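Long-range contacts in tyrosine-protein phosphatase non-receptor type 18 (Homo sapiens, PDB 2OC3), which removes phosphate from phosphotyrosine in proteins, including autophosphorylated tyrosine kinases, hydrolysing phosphotyrosine to tyrosine and phosphate: residues A[69-75]-A[272-276]; A[116-121]-A[158-163]; A[171-175]-A[210-214]; A[245-249]-A[262-268]. One frame throughout, in Å; residues are numbered along the deposited sequence.

Contact 1. Residues A[69-75]-A[272-276]; sequences VLPYDQT and RKQRP
Tyr72 lies with one face of its ring on Pro276. These two residues bury more surface than any other here. Pro276 CG stands over the middle of the ring, 4.0 Å from its centroid and 12° off the ring normal, a CH-pi contact. Pro276 CD adds an apolar touch to Tyr72 CE2 at 3.8 Å. The two side chains run alongside one another, pointing opposite ways. Tyr72 CG is anti to the carbonyl carbon (chi1 -63°), which carries the ring across to the 272-276 loop. There the edge of the ring at CE2 comes 3.4 Å from Arg272 O. A water in the ring plane joins Tyr72 OH, 2.7 Å away, to the same carbonyl, to which it donates. With an alanine here, Pro276 would probably lose its flat partner and Arg272 O its water link to the ring hydroxyl. The segments are two loops of the protein tyrosine phosphatase catalytic domain: 69-75 leads into strand 76-78, while the 272-276 loop follows helix 264-272. The second loop passes close to the substrate-binding loop. Arg275 hydrogen-bonds there to Ala235 O and Gly236 O, residues that probably bind the substrate, as in related phosphatases, and also to Asn92 and Asn94. Its guanidinium meets Pro71 CB at its edge, with NH1 4.0 Å away. Gln274 takes part through its backbone oxygen. Thr75 OG1 donates to Gln274 O at 2.7 Å, in the carbonyl plane and on a lone pair, with a C=O...donor angle of 135°. The same hydroxyl also bonds to Asn94 ND2 of strand 93-97.

Contact 2. Residues A[116-121]-A[158-163]; sequences LLDFWR and TGLFCI
Phe161 lays one face of its ring against Trp120 CB. The carbon sits over the ring centre, 3.7 Å from the centroid, a CH-pi contact. The indole itself is tilted against this ring. Its five-membered ring and the Phe161 ring have planes 33° apart, neither stacked nor edge-to-face. Leu117 comes to the edge of the same phenyl ring, in its plane, with CD1 3.6 Å from Phe161 CD2. Leu117 CG is anti to the backbone N (chi1 172°), and this swings the branch round to that edge. Ile163 takes one face of the indole. Its CD1 lies 3.6 Å from the centroid of the six-membered ring, while Phe119 lies toward the rim of the opposite face. Residues 116-121 of helix 116-125 run at 86° to residues 161-163 of strand 161-170, part of the large mixed sheet of the catalytic domain. Strands 156-158 and 161-170 are joined here by a type II' beta hairpin turn from Thr158 to Phe161. Gly159 in this turn has positive phi, and a CB there would collide with Leu117 CD1. At the start of the turn, the methyl CG2 of Thr158 rests 3.6 Å from Leu116 CB. The Phe161 ring also stacks with Phe184 of strand 175-184. A serine in place of Phe161 would probably open a gap between Leu117 and Trp120 and deprive Phe184 of its stacking partner.

Contact 3. Residues A[171-175]-A[210-214]; sequences LNEDI and HMLAM
A His-carboxylate hydrogen bond ties the 171-175 turn, itself braced by an Asx turn, to helix 209-222. His210 ND1 donates to Asp174 OD2 at 2.6 Å, with an almost straight N-H...O angle of 174°. The oxygen lies in the plane of the imidazole and uses its anti lone pair. Asp174 OD1 bonds to Ser198 OG, so both carboxylate oxygens are engaged and the group is held against turning. This pairing would probably favour a protonated, charged imidazole. Asn172 covers one face of the His210 ring. Its amide is stacked 21° from the ring plane, and ND2 comes 3.5 Å from His210 CD2. Ala213 CB approaches the same Asn172 ND2 at 3.7 Å. A chi1 of 60° folds the Asn172 amide back over its own backbone. From there OD1 accepts from Asp174 N at 2.9 Å, in the carbonyl plane. That bond closes the Asx turn and fixes the amide over the ring. The type I turn runs from Asn172 to Ile175. Past the polar group, Ile175 CD1 packs on Met214 CB at 3.9 Å. The turn links strands 161-170 and 175-184. Ile175 and Met214 both reach Leu194 of strand 187-196, while Met211 and Leu212 of the same helix face helices 238-254 and 282-296.

Contact 4. Residues A[245-249]-A[262-268]; sequences TVDYV and FSLFDVV
Thr245 opens the contact with its methyl. CG2 is anti to the backbone N and reaches three residues of the opposing helix: Val267 CG1 at 3.8 Å, Leu264 CD1 at 3.9 Å and, more loosely, Val268 CG2. The hydroxyl takes no part in this. OG1 is bonded instead to Gly241 O, one turn back in its own helix, and so the methyl is the branch presented to the partner. One turn on, Tyr248 holds CG anti to the backbone N (chi1 -175°), which sends the ring out toward Val267. The ring meets that valine obliquely, with CD2 3.9 Å from Val267 CG1 and CE2 4.1 Å from Val267 CG2. Both methyls of Val267 are therefore touched by one side of the ring. Val249 ends the segment. Its CG2 meets the ring edge of Phe262 at CZ, 3.8 Å away, and Leu264 CD1 at 4.0 Å. Leu264 CD1 is thus shared by Thr245 and Val249. Segments 245-249 and 264-268 cross at 125°, their axes 10.9 Å apart at closest. Just before the second helix, Ser263 is the N-cap. Its OG accepts from Asp266 N at 3.0 Å. Helix 282-296 adds Leu288 against Thr245 and Val268. No hydrogen bond or salt bridge joins the two segments. Cohesion rests on the fit of methyl groups and two aromatic rings, which implies that shape and burial, more than direction-bound polar links, set how these helices meet.

How the contacts relate
All four contacts belong to one catalytic domain. Contact 1 closes the longest loop of chain, and the other three are nested within it. Contacts 3 and 4 are the pair that touch outside the sequence: Met211 CE lies 3.9 Å from Val246 CG2, joining helix 209-222 to helix 238-254. Contacts 1 and 4 adjoin in sequence, with centres 18 Å apart. Contact 1 is closest to the substrate site, the side chain of Val69 being about 4 Å from that of Cys237, which probably binds substrate. Contact 3 has Met214 about 9 Å, side chain to side chain, from Cys233, the predicted phosphocysteine residue. Contact 2 lies away from the site. Contacts 2 and 4 flank the chain's centre, their own centres 33 Å apart.

Contact 1. Residues A[69-75]-A[272-276]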
loop_
_atom_site.group_PDB
_atom_site.type_symbol
_atom_site.label_atom_id
_atom_site.label_comp_id
_atom_site.label_asym_id
_atom_site.label_seq_id
_atom_site.Cartn_x
_atom_site.Cartn_y
_atom_site.Cartn_z
ATOM N N VAL A 69 6.346 13.161 -5.268
ATOM C CA VAL A 69 5.244 12.342 -4.767
ATOM C C VAL A 69 4.624 13.025 -3.552
ATOM O O VAL A 69 5.156 12.997 -2.460
ATOM C CB VAL A 69 5.674 10.902 -4.404
ATOM C CG1 VAL A 69 4.483 10.150 -3.910
ATOM C CG2 VAL A 69 6.258 10.201 -5.651
ATOM N N LEU A 70 3.504 13.692 -3.800
ATOM C CA LEU A 70 2.734 14.351 -2.753
ATOM C C LEU A 70 1.336 13.764 -2.688
ATOM O O LEU A 70 0.727 13.554 -3.727
ATOM C CB LEU A 70 2.625 15.842 -3.082
ATOM C CG LEU A 70 3.951 16.609 -3.233
ATOM C CD1 LEU A 70 3.678 18.049 -3.722
ATOM C CD2 LEU A 70 4.727 16.569 -1.967
ATOM N N PRO A 71 0.801 13.573 -1.493
ATOM C CA PRO A 71 -0.515 12.965 -1.396
ATOM C C PRO A 71 -1.574 13.949 -1.881
ATOM O O PRO A 71 -1.512 15.147 -1.612
ATOM C CB PRO A 71 -0.664 12.729 0.126
ATOM C CG PRO A 71 0.124 13.826 0.741
ATOM C CD PRO A 71 1.318 13.959 -0.163
ATOM N N TYR A 72 -2.583 13.450 -2.566
ATOM C CA TYR A 72 -3.661 14.351 -2.989
ATOM C C TYR A 72 -4.430 14.757 -1.757
ATOM O O TYR A 72 -4.735 13.941 -0.897
ATOM C CB TYR A 72 -4.613 13.624 -3.919
ATOM C CG TYR A 72 -3.961 13.162 -5.222
ATOM C CD1 TYR A 72 -3.081 14.008 -5.884
ATOM C CD2 TYR A 72 -4.242 11.915 -5.800
ATOM C CE1 TYR A 72 -2.488 13.654 -7.082
ATOM C CE2 TYR A 72 -3.628 11.562 -7.038
ATOM C CZ TYR A 72 -2.772 12.460 -7.649
ATOM O OH TYR A 72 -2.085 12.177 -8.859
ATOM N N ASP A 73 -4.737 16.036 -1.640
ATOM C CA ASP A 73 -5.513 16.513 -0.486
ATOM C C ASP A 73 -6.849 15.805 -0.328
ATOM O O ASP A 73 -7.352 15.675 0.777
ATOM C CB ASP A 73 -5.813 18.008 -0.665
ATOM C CG ASP A 73 -4.554 18.893 -0.666
ATOM O OD1 ASP A 73 -3.691 18.718 0.238
ATOM O OD2 ASP A 73 -4.425 19.789 -1.546
ATOM N N GLN A 74 -7.463 15.438 -1.440
ATOM C CA GLN A 74 -8.844 14.957 -1.438
ATOM C C GLN A 74 -9.063 13.657 -0.657
ATOM O O GLN A 74 -10.176 13.363 -0.215
ATOM C CB GLN A 74 -9.328 14.779 -2.868
ATOM C CG GLN A 74 -9.516 16.078 -3.642
ATOM C CD GLN A 74 -8.266 16.842 -3.903
ATOM O OE1 GLN A 74 -7.186 16.294 -4.169
ATOM N NE2 GLN A 74 -8.409 18.207 -3.881
ATOM N N THR A 75 -8.010 12.852 -0.554
ATOM C CA THR A 75 -8.061 11.519 0.027
ATOM C C THR A 75 -6.919 11.366 1.066
ATOM O O THR A 75 -6.667 10.249 1.512
ATOM C CB THR A 75 -7.862 10.455 -1.065
ATOM O OG1 THR A 75 -6.613 10.713 -1.713
ATOM C CG2 THR A 75 -9.024 10.439 -2.075
ATOM N N ARG A 272 -5.681 5.443 -9.291
ATOM C CA ARG A 272 -4.842 6.622 -9.620
ATOM C C ARG A 272 -5.431 7.978 -9.175
ATOM O O ARG A 272 -4.686 8.977 -9.045
ATOM C CB ARG A 272 -4.609 6.708 -11.128
ATOM C CG ARG A 272 -3.571 5.782 -11.623
ATOM C CD ARG A 272 -2.203 6.393 -11.526
ATOM N NE ARG A 272 -1.247 5.626 -12.317
ATOM C CZ ARG A 272 -0.600 6.057 -13.388
ATOM N NH1 ARG A 272 -0.788 7.272 -13.905
ATOM N NH2 ARG A 272 0.253 5.240 -13.949
ATOM N N LYS A 273 -6.746 8.052 -9.000
ATOM C CA LYS A 273 -7.433 9.264 -8.548
ATOM C C LYS A 273 -7.447 9.356 -7.032
ATOM O O LYS A 273 -7.980 10.306 -6.504
ATOM C CB LYS A 273 -8.859 9.319 -9.096
ATOM C CG LYS A 273 -8.823 9.400 -10.619
ATOM C CD LYS A 273 -10.198 9.504 -11.257
ATOM C CE LYS A 273 -10.081 9.499 -12.784
ATOM N NZ LYS A 273 -11.438 9.504 -13.408
ATOM N N GLN A 274 -6.879 8.357 -6.340
ATOM C CA GLN A 274 -6.852 8.313 -4.877
ATOM C C GLN A 274 -5.454 8.338 -4.247
ATOM O O GLN A 274 -5.224 8.960 -3.224
ATOM C CB GLN A 274 -7.598 7.070 -4.393
ATOM C CG GLN A 274 -9.093 7.128 -4.791
ATOM C CD GLN A 274 -9.797 5.825 -4.480
ATOM O OE1 GLN A 274 -10.220 5.625 -3.362
ATOM N NE2 GLN A 274 -9.908 4.952 -5.444
ATOM N N ARG A 275 -4.488 7.689 -4.919
ATOM C CA ARG A 275 -3.067 7.737 -4.561
ATOM C C ARG A 275 -2.264 8.024 -5.826
ATOM O O ARG A 275 -2.453 7.366 -6.838
ATOM C CB ARG A 275 -2.644 6.406 -3.974
ATOM C CG ARG A 275 -1.164 6.311 -3.544
ATOM C CD ARG A 275 -0.831 7.112 -2.299
ATOM N NE ARG A 275 0.624 7.154 -2.072
ATOM C CZ ARG A 275 1.245 8.049 -1.304
ATOM N NH1 ARG A 275 0.617 9.068 -0.741
ATOM N NH2 ARG A 275 2.563 7.968 -1.139
ATOM N N PRO A 276 -1.398 9.048 -5.802
ATOM C CA PRO A 276 -0.621 9.386 -6.983
ATOM C C PRO A 276 0.144 8.176 -7.545
ATOM O O PRO A 276 0.712 7.419 -6.774
ATOM C CB PRO A 276 0.387 10.421 -6.466
ATOM C CG PRO A 276 -0.073 10.846 -5.180
ATOM C CD PRO A 276 -1.112 9.933 -4.662
HETATM O O HOH W 1 -2.466 9.822 -10.097
#

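Contact 2. Residues A[116-121]-A[158-163]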
loop_
_atom_site.group_PDB
_atom_site.type_symbol
_atom_site.label_atom_id
_atom_site.label_comp_id
_atom_site.label_asym_id
_atom_site.label_seq_id
_atom_site.Cartn_x
_atom_site.Cartn_y
_atom_site.Cartn_z
ATOM N N LEU A 116 8.977 8.092 11.372
ATOM C CA LEU A 116 8.685 6.803 12.029
ATOM C C LEU A 116 7.539 6.923 13.018
ATOM O O LEU A 116 6.634 6.103 13.078
ATOM C CB LEU A 116 9.910 6.264 12.766
ATOM C CG LEU A 116 11.030 5.658 11.932
ATOM C CD1 LEU A 116 12.127 5.145 12.887
ATOM C CD2 LEU A 116 10.549 4.488 11.068
ATOM N N LEU A 117 7.587 7.968 13.831
ATOM C CA LEU A 117 6.549 8.188 14.826
ATOM C C LEU A 117 5.197 8.391 14.114
ATOM O O LEU A 117 4.136 7.879 14.564
ATOM C CB LEU A 117 6.902 9.383 15.757
ATOM C CG LEU A 117 5.806 9.833 16.711
ATOM C CD1 LEU A 117 5.379 8.681 17.604
ATOM C CD2 LEU A 117 6.325 10.992 17.559
ATOM N N ASP A 118 5.197 9.165 13.022
ATOM C CA ASP A 118 3.953 9.395 12.289
ATOM C C ASP A 118 3.367 8.120 11.672
ATOM O O ASP A 118 2.154 7.901 11.645
ATOM C CB ASP A 118 4.152 10.472 11.246
ATOM C CG ASP A 118 4.500 11.832 11.853
ATOM O OD1 ASP A 118 4.092 12.094 13.017
ATOM O OD2 ASP A 118 5.170 12.618 11.132
ATOM N N PHE A 119 4.246 7.268 11.154
ATOM C CA PHE A 119 3.838 5.969 10.653
ATOM C C PHE A 119 3.111 5.150 11.727
ATOM O O PHE A 119 2.046 4.601 11.487
ATOM C CB PHE A 119 5.059 5.209 10.118
ATOM C CG PHE A 119 4.751 3.874 9.589
ATOM C CD1 PHE A 119 4.380 3.723 8.259
ATOM C CD2 PHE A 119 4.896 2.749 10.374
ATOM C CE1 PHE A 119 4.137 2.452 7.733
ATOM C CE2 PHE A 119 4.623 1.497 9.870
ATOM C CZ PHE A 119 4.230 1.355 8.553
ATOM N N TRP A 120 3.674 5.116 12.933
ATOM C CA TRP A 120 2.980 4.375 14.027
ATOM C C TRP A 120 1.709 5.072 14.497
ATOM O O TRP A 120 0.739 4.419 14.826
ATOM C CB TRP A 120 3.937 4.044 15.171
ATOM C CG TRP A 120 4.873 2.928 14.792
ATOM C CD1 TRP A 120 6.219 3.011 14.587
ATOM C CD2 TRP A 120 4.504 1.572 14.521
ATOM N NE1 TRP A 120 6.700 1.790 14.193
ATOM C CE2 TRP A 120 5.690 0.881 14.171
ATOM C CE3 TRP A 120 3.309 0.865 14.560
ATOM C CZ2 TRP A 120 5.691 -0.489 13.845
ATOM C CZ3 TRP A 120 3.329 -0.504 14.263
ATOM C CH2 TRP A 120 4.513 -1.139 13.890
ATOM N N ARG A 121 1.671 6.410 14.483
ATOM C CA ARG A 121 0.402 7.098 14.765
ATOM C C ARG A 121 -0.701 6.675 13.784
ATOM O O ARG A 121 -1.870 6.465 14.155
ATOM C CB ARG A 121 0.588 8.619 14.681
ATOM C CG ARG A 121 1.377 9.251 15.828
ATOM C CD ARG A 121 1.824 10.709 15.494
ATOM N NE ARG A 121 0.684 11.583 15.390
ATOM C CZ ARG A 121 0.571 12.654 14.593
ATOM N NH1 ARG A 121 1.532 13.058 13.763
ATOM N NH2 ARG A 121 -0.538 13.339 14.685
ATOM N N THR A 158 10.104 4.274 19.450
ATOM C CA THR A 158 9.897 5.391 18.572
ATOM C C THR A 158 8.907 6.316 19.235
ATOM O O THR A 158 7.709 6.031 19.303
ATOM C CB THR A 158 9.322 4.941 17.237
ATOM O OG1 THR A 158 10.107 3.845 16.727
ATOM C CG2 THR A 158 9.309 6.135 16.271
ATOM N N GLY A 159 9.387 7.429 19.770
ATOM C CA GLY A 159 8.533 8.281 20.549
ATOM C C GLY A 159 7.883 7.460 21.649
ATOM O O GLY A 159 8.545 6.673 22.341
ATOM N N LEU A 160 6.572 7.613 21.746
ATOM C CA LEU A 160 5.777 6.941 22.742
ATOM C C LEU A 160 5.387 5.473 22.390
ATOM O O LEU A 160 4.673 4.848 23.167
ATOM C CB LEU A 160 4.506 7.757 22.981
ATOM C CG LEU A 160 4.664 9.160 23.584
ATOM C CD1 LEU A 160 3.284 9.825 23.647
ATOM C CD2 LEU A 160 5.302 9.086 24.970
ATOM N N PHE A 161 5.874 4.950 21.267
ATOM C CA PHE A 161 5.616 3.563 20.829
ATOM C C PHE A 161 6.796 2.658 21.126
ATOM O O PHE A 161 7.917 3.018 20.838
ATOM C CB PHE A 161 5.322 3.519 19.331
ATOM C CG PHE A 161 4.067 4.194 18.948
ATOM C CD1 PHE A 161 2.868 3.516 18.926
ATOM C CD2 PHE A 161 4.066 5.535 18.631
ATOM C CE1 PHE A 161 1.692 4.192 18.599
ATOM C CE2 PHE A 161 2.884 6.188 18.256
ATOM C CZ PHE A 161 1.713 5.511 18.267
ATOM N N CYS A 162 6.528 1.467 21.662
ATOM C CA CYS A 162 7.517 0.453 21.888
ATOM C C CYS A 162 7.104 -0.739 21.041
ATOM O O CYS A 162 6.002 -1.286 21.240
ATOM C CB CYS A 162 7.584 0.100 23.373
ATOM S SG CYS A 162 8.786 -1.205 23.688
ATOM N N ILE A 163 7.946 -1.079 20.072
ATOM C CA ILE A 163 7.702 -2.184 19.168
ATOM C C ILE A 163 8.578 -3.368 19.575
ATOM O O ILE A 163 9.785 -3.210 19.735
ATOM C CB ILE A 163 8.034 -1.802 17.689
ATOM C CG1 ILE A 163 7.559 -0.372 17.373
ATOM C CG2 ILE A 163 7.478 -2.867 16.705
ATOM C CD1 ILE A 163 6.071 -0.195 17.457
#

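Contact 3. Residues A[171-175]-A[210-214]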
loop_
_atom_site.group_PDB
_atom_site.type_symbol
_atom_site.label_atom_id
_atom_site.label_comp_id
_atom_site.label_asym_id
_atom_site.label_seq_id
_atom_site.Cartn_x
_atom_site.Cartn_y
_atom_site.Cartn_z
ATOM N N LEU A 171 7.284 -17.230 4.785
ATOM C CA LEU A 171 6.167 -18.010 4.221
ATOM C C LEU A 171 6.559 -18.768 2.952
ATOM O O LEU A 171 5.986 -19.814 2.618
ATOM C CB LEU A 171 4.975 -17.082 3.924
ATOM C CG LEU A 171 4.482 -16.254 5.119
ATOM C CD1 LEU A 171 3.206 -15.510 4.717
ATOM C CD2 LEU A 171 4.252 -17.123 6.376
ATOM N N ASN A 172 7.501 -18.178 2.211
ATOM C CA ASN A 172 8.112 -18.735 1.006
ATOM C C ASN A 172 9.417 -17.944 0.766
ATOM O O ASN A 172 9.770 -17.105 1.602
ATOM C CB ASN A 172 7.148 -18.700 -0.153
ATOM C CG ASN A 172 6.698 -17.309 -0.488
ATOM O OD1 ASN A 172 7.519 -16.420 -0.632
ATOM N ND2 ASN A 172 5.391 -17.118 -0.645
ATOM N N GLU A 173 10.161 -18.211 -0.301
ATOM C CA GLU A 173 11.482 -17.578 -0.411
ATOM C C GLU A 173 11.446 -16.063 -0.567
ATOM O O GLU A 173 12.474 -15.372 -0.402
ATOM C CB GLU A 173 12.348 -18.186 -1.533
ATOM C CG GLU A 173 11.842 -17.980 -2.908
ATOM C CD GLU A 173 12.796 -18.511 -3.984
ATOM O OE1 GLU A 173 13.815 -17.835 -4.288
ATOM O OE2 GLU A 173 12.516 -19.603 -4.523
ATOM N N ASP A 174 10.258 -15.522 -0.882
ATOM C CA ASP A 174 10.124 -14.096 -1.159
ATOM C C ASP A 174 9.346 -13.304 -0.115
ATOM O O ASP A 174 9.291 -12.071 -0.234
ATOM C CB ASP A 174 9.447 -13.908 -2.519
ATOM C CG ASP A 174 10.284 -14.491 -3.636
ATOM O OD1 ASP A 174 11.464 -14.113 -3.753
ATOM O OD2 ASP A 174 9.809 -15.421 -4.338
ATOM N N ILE A 175 8.741 -13.955 0.873
ATOM C CA ILE A 175 7.842 -13.259 1.799
ATOM C C ILE A 175 8.168 -13.579 3.247
ATOM O O ILE A 175 8.173 -14.784 3.634
ATOM C CB ILE A 175 6.356 -13.656 1.589
ATOM C CG1 ILE A 175 5.924 -13.475 0.141
ATOM C CG2 ILE A 175 5.438 -12.864 2.507
ATOM C CD1 ILE A 175 6.042 -12.137 -0.469
ATOM N N HIS A 210 4.081 -15.675 -5.475
ATOM C CA HIS A 210 4.424 -15.373 -4.082
ATOM C C HIS A 210 3.734 -14.100 -3.612
ATOM O O HIS A 210 3.356 -13.990 -2.444
ATOM C CB HIS A 210 5.943 -15.404 -3.887
ATOM C CG HIS A 210 6.492 -16.790 -4.035
ATOM N ND1 HIS A 210 7.824 -17.063 -4.254
ATOM C CD2 HIS A 210 5.856 -17.987 -4.040
ATOM C CE1 HIS A 210 7.987 -18.372 -4.382
ATOM N NE2 HIS A 210 6.810 -18.960 -4.257
ATOM N N MET A 211 3.549 -13.146 -4.504
ATOM C CA MET A 211 2.747 -11.967 -4.159
ATOM C C MET A 211 1.310 -12.368 -3.843
ATOM O O MET A 211 0.696 -11.849 -2.899
ATOM C CB MET A 211 2.747 -10.937 -5.282
ATOM C CG MET A 211 1.889 -9.721 -4.967
ATOM S SD MET A 211 1.813 -8.544 -6.360
ATOM C CE MET A 211 1.038 -9.534 -7.619
ATOM N N LEU A 212 0.728 -13.284 -4.641
ATOM C CA LEU A 212 -0.621 -13.763 -4.310
ATOM C C LEU A 212 -0.663 -14.409 -2.921
ATOM O O LEU A 212 -1.622 -14.224 -2.161
ATOM C CB LEU A 212 -1.110 -14.772 -5.363
ATOM C CG LEU A 212 -1.672 -14.134 -6.599
ATOM C CD1 LEU A 212 -1.893 -15.202 -7.676
ATOM C CD2 LEU A 212 -3.006 -13.428 -6.266
ATOM N N ALA A 213 0.355 -15.210 -2.597
ATOM C CA ALA A 213 0.489 -15.841 -1.279
ATOM C C ALA A 213 0.495 -14.770 -0.181
ATOM O O ALA A 213 -0.106 -14.923 0.872
ATOM C CB ALA A 213 1.770 -16.673 -1.215
ATOM N N MET A 214 1.176 -13.659 -0.456
ATOM C CA MET A 214 1.245 -12.537 0.507
ATOM C C MET A 214 -0.148 -11.953 0.768
ATOM O O MET A 214 -0.500 -11.683 1.912
ATOM C CB MET A 214 2.215 -11.488 -0.029
ATOM C CG MET A 214 2.452 -10.334 0.888
ATOM S SD MET A 214 3.302 -8.984 -0.022
ATOM C CE MET A 214 3.832 -7.905 1.338
#

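Contact 4. Residues A[245-249]-A[262-268]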
loop_
_atom_site.group_PDB
_atom_site.type_symbol
_atom_site.label_atom_id
_atom_site.label_comp_id
_atom_site.label_asym_id
_atom_site.label_seq_id
_atom_site.Cartn_x
_atom_site.Cartn_y
_atom_site.Cartn_z
ATOM N N THR A 245 -4.552 -3.250 -5.839
ATOM C CA THR A 245 -5.428 -3.662 -6.933
ATOM C C THR A 245 -5.633 -5.182 -6.914
ATOM O O THR A 245 -6.757 -5.666 -7.139
ATOM C CB THR A 245 -4.874 -3.230 -8.306
ATOM O OG1 THR A 245 -4.726 -1.804 -8.324
ATOM C CG2 THR A 245 -5.824 -3.663 -9.423
ATOM N N VAL A 246 -4.574 -5.944 -6.644
ATOM C CA VAL A 246 -4.702 -7.391 -6.595
ATOM C C VAL A 246 -5.692 -7.775 -5.486
ATOM O O VAL A 246 -6.581 -8.629 -5.659
ATOM C CB VAL A 246 -3.321 -8.049 -6.365
ATOM C CG1 VAL A 246 -3.464 -9.563 -5.995
ATOM C CG2 VAL A 246 -2.419 -7.836 -7.563
ATOM N N ASP A 247 -5.570 -7.134 -4.337
ATOM C CA ASP A 247 -6.473 -7.446 -3.242
ATOM C C ASP A 247 -7.886 -7.038 -3.575
ATOM O O ASP A 247 -8.821 -7.782 -3.251
ATOM C CB ASP A 247 -6.090 -6.739 -1.946
ATOM C CG ASP A 247 -7.043 -7.071 -0.828
ATOM O OD1 ASP A 247 -6.897 -8.179 -0.265
ATOM O OD2 ASP A 247 -7.912 -6.253 -0.511
ATOM N N TYR A 248 -8.083 -5.842 -4.136
ATOM C CA TYR A 248 -9.423 -5.387 -4.547
ATOM C C TYR A 248 -10.088 -6.418 -5.486
ATOM O O TYR A 248 -11.258 -6.830 -5.285
ATOM C CB TYR A 248 -9.291 -4.019 -5.207
ATOM C CG TYR A 248 -10.591 -3.337 -5.593
ATOM C CD1 TYR A 248 -11.097 -2.298 -4.820
ATOM C CD2 TYR A 248 -11.234 -3.656 -6.786
ATOM C CE1 TYR A 248 -12.268 -1.633 -5.191
ATOM C CE2 TYR A 248 -12.403 -2.999 -7.157
ATOM C CZ TYR A 248 -12.903 -2.006 -6.344
ATOM O OH TYR A 248 -14.053 -1.306 -6.692
ATOM N N VAL A 249 -9.364 -6.822 -6.526
ATOM C CA VAL A 249 -9.902 -7.778 -7.501
ATOM C C VAL A 249 -10.155 -9.132 -6.838
ATOM O O VAL A 249 -11.178 -9.798 -7.112
ATOM C CB VAL A 249 -9.035 -7.871 -8.752
ATOM C CG1 VAL A 249 -9.610 -8.929 -9.734
ATOM C CG2 VAL A 249 -8.930 -6.500 -9.411
ATOM N N PHE A 262 -16.481 -6.465 -16.327
ATOM C CA PHE A 262 -15.345 -6.141 -15.459
ATOM C C PHE A 262 -14.187 -5.571 -16.271
ATOM O O PHE A 262 -13.795 -6.106 -17.327
ATOM C CB PHE A 262 -14.870 -7.373 -14.717
ATOM C CG PHE A 262 -13.609 -7.138 -13.912
ATOM C CD1 PHE A 262 -13.624 -6.309 -12.800
ATOM C CD2 PHE A 262 -12.419 -7.724 -14.285
ATOM C CE1 PHE A 262 -12.429 -6.083 -12.064
ATOM C CE2 PHE A 262 -11.253 -7.514 -13.546
ATOM C CZ PHE A 262 -11.288 -6.687 -12.446
ATOM N N SER A 263 -13.619 -4.487 -15.747
ATOM C CA SER A 263 -12.565 -3.762 -16.408
ATOM C C SER A 263 -11.442 -3.510 -15.387
ATOM O O SER A 263 -11.626 -2.753 -14.437
ATOM C CB SER A 263 -13.105 -2.418 -16.884
ATOM O OG SER A 263 -12.060 -1.605 -17.407
ATOM N N LEU A 264 -10.305 -4.131 -15.634
ATOM C CA LEU A 264 -9.104 -3.881 -14.807
ATOM C C LEU A 264 -8.609 -2.445 -15.051
ATOM O O LEU A 264 -8.119 -1.771 -14.129
ATOM C CB LEU A 264 -8.050 -4.931 -15.114
ATOM C CG LEU A 264 -6.835 -5.066 -14.221
ATOM C CD1 LEU A 264 -7.271 -5.187 -12.767
ATOM C CD2 LEU A 264 -6.059 -6.306 -14.653
ATOM N N PHE A 265 -8.815 -1.949 -16.272
ATOM C CA PHE A 265 -8.499 -0.570 -16.631
ATOM C C PHE A 265 -9.212 0.378 -15.670
ATOM O O PHE A 265 -8.623 1.311 -15.109
ATOM C CB PHE A 265 -8.880 -0.321 -18.101
ATOM C CG PHE A 265 -8.754 1.107 -18.540
ATOM C CD1 PHE A 265 -7.632 1.533 -19.253
ATOM C CD2 PHE A 265 -9.750 2.013 -18.264
ATOM C CE1 PHE A 265 -7.529 2.857 -19.652
ATOM C CE2 PHE A 265 -9.652 3.334 -18.664
ATOM C CZ PHE A 265 -8.534 3.743 -19.357
ATOM N N ASP A 266 -10.510 0.154 -15.466
ATOM C CA ASP A 266 -11.307 1.061 -14.656
ATOM C C ASP A 266 -10.865 1.024 -13.186
ATOM O O ASP A 266 -10.884 2.050 -12.512
ATOM C CB ASP A 266 -12.792 0.684 -14.731
ATOM C CG ASP A 266 -13.419 0.988 -16.085
ATOM O OD1 ASP A 266 -12.828 1.735 -16.899
ATOM O OD2 ASP A 266 -14.541 0.475 -16.331
ATOM N N VAL A 267 -10.459 -0.151 -12.713
ATOM C CA VAL A 267 -9.997 -0.294 -11.314
ATOM C C VAL A 267 -8.715 0.516 -11.106
ATOM O O VAL A 267 -8.618 1.294 -10.162
ATOM C CB VAL A 267 -9.764 -1.769 -10.917
ATOM C CG1 VAL A 267 -9.146 -1.866 -9.516
ATOM C CG2 VAL A 267 -11.101 -2.569 -11.010
ATOM N N VAL A 268 -7.750 0.337 -12.005
ATOM C CA VAL A 268 -6.483 1.044 -11.885
ATOM C C VAL A 268 -6.678 2.564 -12.033
ATOM O O VAL A 268 -6.125 3.334 -11.251
ATOM C CB VAL A 268 -5.463 0.515 -12.876
ATOM C CG1 VAL A 268 -4.171 1.381 -12.842
ATOM C CG2 VAL A 268 -5.152 -0.991 -12.554
#